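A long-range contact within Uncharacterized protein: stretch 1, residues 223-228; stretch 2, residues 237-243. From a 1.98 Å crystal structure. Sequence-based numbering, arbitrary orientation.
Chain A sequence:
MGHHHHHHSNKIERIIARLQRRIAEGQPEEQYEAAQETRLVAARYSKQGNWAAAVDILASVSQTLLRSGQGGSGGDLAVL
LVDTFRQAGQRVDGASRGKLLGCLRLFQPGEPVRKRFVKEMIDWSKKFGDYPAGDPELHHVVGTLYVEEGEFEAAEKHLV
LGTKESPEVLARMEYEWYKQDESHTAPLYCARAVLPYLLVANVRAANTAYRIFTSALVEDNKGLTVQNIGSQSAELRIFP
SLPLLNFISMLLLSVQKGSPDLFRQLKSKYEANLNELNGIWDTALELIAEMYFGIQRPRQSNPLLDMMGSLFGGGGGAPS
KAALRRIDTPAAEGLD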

# COMPACT_ATOMS: atom_id res chain seq x y z
N GLY A 223 -14.06 -16.13 23.74
CA GLY A 223 -13.64 -17.40 24.37
C GLY A 223 -12.16 -17.76 24.16
O GLY A 223 -11.64 -18.66 24.84
N LEU A 224 -11.48 -17.06 23.24
CA LEU A 224 -10.14 -17.42 22.83
C LEU A 224 -9.11 -17.05 23.91
O LEU A 224 -8.96 -15.88 24.25
CB LEU A 224 -9.78 -16.71 21.50
CG LEU A 224 -8.37 -16.95 20.90
CD1 LEU A 224 -8.22 -18.39 20.43
CD2 LEU A 224 -8.12 -16.02 19.72
N THR A 225 -8.40 -18.06 24.44
CA THR A 225 -7.45 -17.84 25.54
C THR A 225 -6.40 -16.84 25.09
O THR A 225 -5.82 -16.96 24.00
CB THR A 225 -6.80 -19.13 26.00
OG1 THR A 225 -7.84 -20.04 26.35
CG2 THR A 225 -5.84 -18.89 27.23
N VAL A 226 -6.19 -15.83 25.94
CA VAL A 226 -5.26 -14.76 25.63
C VAL A 226 -4.61 -14.24 26.92
O VAL A 226 -5.26 -14.16 27.97
CB VAL A 226 -5.94 -13.61 24.80
CG1 VAL A 226 -7.15 -13.00 25.56
CG2 VAL A 226 -4.91 -12.53 24.43
N GLN A 227 -3.33 -13.91 26.80
CA GLN A 227 -2.55 -13.36 27.90
C GLN A 227 -1.87 -12.08 27.43
O GLN A 227 -1.59 -11.91 26.24
CB GLN A 227 -1.50 -14.36 28.36
CG GLN A 227 -2.13 -15.59 28.96
CD GLN A 227 -1.19 -16.76 29.05
OE1 GLN A 227 -0.19 -16.82 28.33
NE2 GLN A 227 -1.52 -17.70 29.92
N ASN A 228 -1.62 -11.18 28.38
CA ASN A 228 -0.80 -10.00 28.12
C ASN A 228 0.61 -10.10 28.69
O ASN A 228 0.85 -10.82 29.68
CB ASN A 228 -1.49 -8.75 28.65
CG ASN A 228 -2.61 -8.29 27.74
OD1 ASN A 228 -2.36 -7.64 26.72
ND2 ASN A 228 -3.84 -8.62 28.10
N ARG A 237 0.14 -9.47 23.10
CA ARG A 237 -0.77 -10.57 23.37
C ARG A 237 -0.19 -11.93 22.99
O ARG A 237 0.41 -12.10 21.91
CB ARG A 237 -2.15 -10.35 22.72
CG ARG A 237 -2.80 -9.02 23.13
CD ARG A 237 -4.10 -8.81 22.41
NE ARG A 237 -4.81 -7.64 22.94
CZ ARG A 237 -4.81 -6.44 22.36
NH1 ARG A 237 -4.16 -6.23 21.21
NH2 ARG A 237 -5.46 -5.46 22.95
N ILE A 238 -0.36 -12.88 23.90
CA ILE A 238 0.01 -14.26 23.68
C ILE A 238 -1.26 -15.10 23.59
O ILE A 238 -2.15 -15.02 24.44
CB ILE A 238 0.92 -14.76 24.85
CG1 ILE A 238 2.22 -13.95 24.85
CG2 ILE A 238 1.15 -16.31 24.79
CD1 ILE A 238 3.15 -14.15 23.55
N PHE A 239 -1.34 -15.91 22.53
CA PHE A 239 -2.46 -16.83 22.30
C PHE A 239 -1.94 -18.26 22.32
O PHE A 239 -1.38 -18.71 21.33
CB PHE A 239 -3.09 -16.55 20.93
CG PHE A 239 -3.65 -15.18 20.80
CD1 PHE A 239 -4.96 -14.90 21.21
CD2 PHE A 239 -2.88 -14.14 20.28
CE1 PHE A 239 -5.49 -13.63 21.11
CE2 PHE A 239 -3.41 -12.82 20.19
CZ PHE A 239 -4.70 -12.58 20.59
N PRO A 240 -2.18 -18.99 23.41
CA PRO A 240 -1.65 -20.36 23.50
C PRO A 240 -2.05 -21.25 22.34
O PRO A 240 -1.26 -22.12 21.96
CB PRO A 240 -2.24 -20.88 24.81
CG PRO A 240 -2.38 -19.63 25.65
CD PRO A 240 -2.90 -18.60 24.65
N SER A 241 -3.22 -21.04 21.75
CA SER A 241 -3.66 -21.91 20.65
C SER A 241 -3.14 -21.48 19.29
O SER A 241 -3.44 -22.13 18.29
CB SER A 241 -5.18 -21.99 20.59
OG SER A 241 -5.68 -20.71 20.28
N LEU A 242 -2.41 -20.36 19.22
CA LEU A 242 -1.97 -19.82 17.93
C LEU A 242 -0.45 -19.53 17.98
O LEU A 242 -0.03 -18.37 18.04
CB LEU A 242 -2.78 -18.58 17.56
CG LEU A 242 -4.30 -18.77 17.33
CD1 LEU A 242 -5.03 -17.42 17.28
CD2 LEU A 242 -4.61 -19.59 16.07
N PRO A 243 0.37 -20.60 17.98
CA PRO A 243 1.84 -20.42 18.12
C PRO A 243 2.50 -19.41 17.15
O PRO A 243 3.44 -18.72 17.54
CB PRO A 243 2.40 -21.83 17.87
CG PRO A 243 1.25 -22.73 17.57
CD PRO A 243 -0.02 -22.02 17.95
O HOH W 1 -5.34 -19.23 22.37

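What ties the two backbones together? The main link is a short antiparallel ladder in which Q227 faces I238 as a hydrogen-bonded pair. Q227 N donates to I238 O at 2.9 Å, and I238 N donates to Q227 O at 2.8 Å; the second bond is nearly straight, with an angle of 171° at the hydrogen. The same two carbonyls also receive CA-H...O contacts from the preceding residues, V226 CA to I238 O and R237 CA to Q227 O, both at 3.3 Å. Each oxygen thus meets an amide and a neighbouring alpha carbon of the other stretch, a pattern common in antiparallel sheets. N228 and R237 follow as a non-hydrogen-bonded pair, their CA atoms 4.8 Å apart.

How does the contact continue where the ladder stops? Beyond I238 the second stretch enters a type I turn from F239 to L242, closed by a hydrogen bond from L242 N to F239 O of 2.9 Å. P240 occupies the second position of this turn, where its phi of -55° fits well; having no amide hydrogen, it could not have extended the ladder by donating one. A water takes over the link: it donates to T225 O at 2.8 Å and accepts from S241 N at 2.9 Å, joining a carbonyl of one stretch to an amide of the other. The hydroxyl of S241 lies close to the same water, with OG 2.6 Å from its oxygen.

Which apolar side chains pack across the contact? F239 is the buried residue here, and its ring meets two aliphatic side chains of the first stretch. L224 CD2 lies 3.7 Å from F239 CD1, while V226 CG2 approaches F239 CE1 to 3.5 Å. Both approaches are oblique to the ring. The CA-to-CB bond of F239 points sideways, but with chi1 in the m rotamer the ring comes nearer to the first stretch. L224, whose own CA-to-CB bond points toward the second stretch, also reaches L242, CD2 to CD1 at 4.2 Å, and sets CD1 3.4 Å from S241 OG. Its branched end therefore serves two sides, one methyl near the phenyl ring and the other near the serine hydroxyl.

What do the more exposed side chains add? Q227 and I238 share one face of the sheet, where Q227 OE1 comes within 3.8 Å of I238 CG2; the long glutamine covers part of its neighbour while remaining exposed itself. N228 and R237 lie on the other face, and N228 OD1 is 3.9 Å from R237 CG, a contact with the aliphatic part of the arginine. The guanidinium is engaged elsewhere in the structure. T225 CG2 rests 3.9 Å from P240 CG, so the threonine methyl meets the proline ring at the exposed border. Altogether the two stretches bury 474 Å², counting both sides.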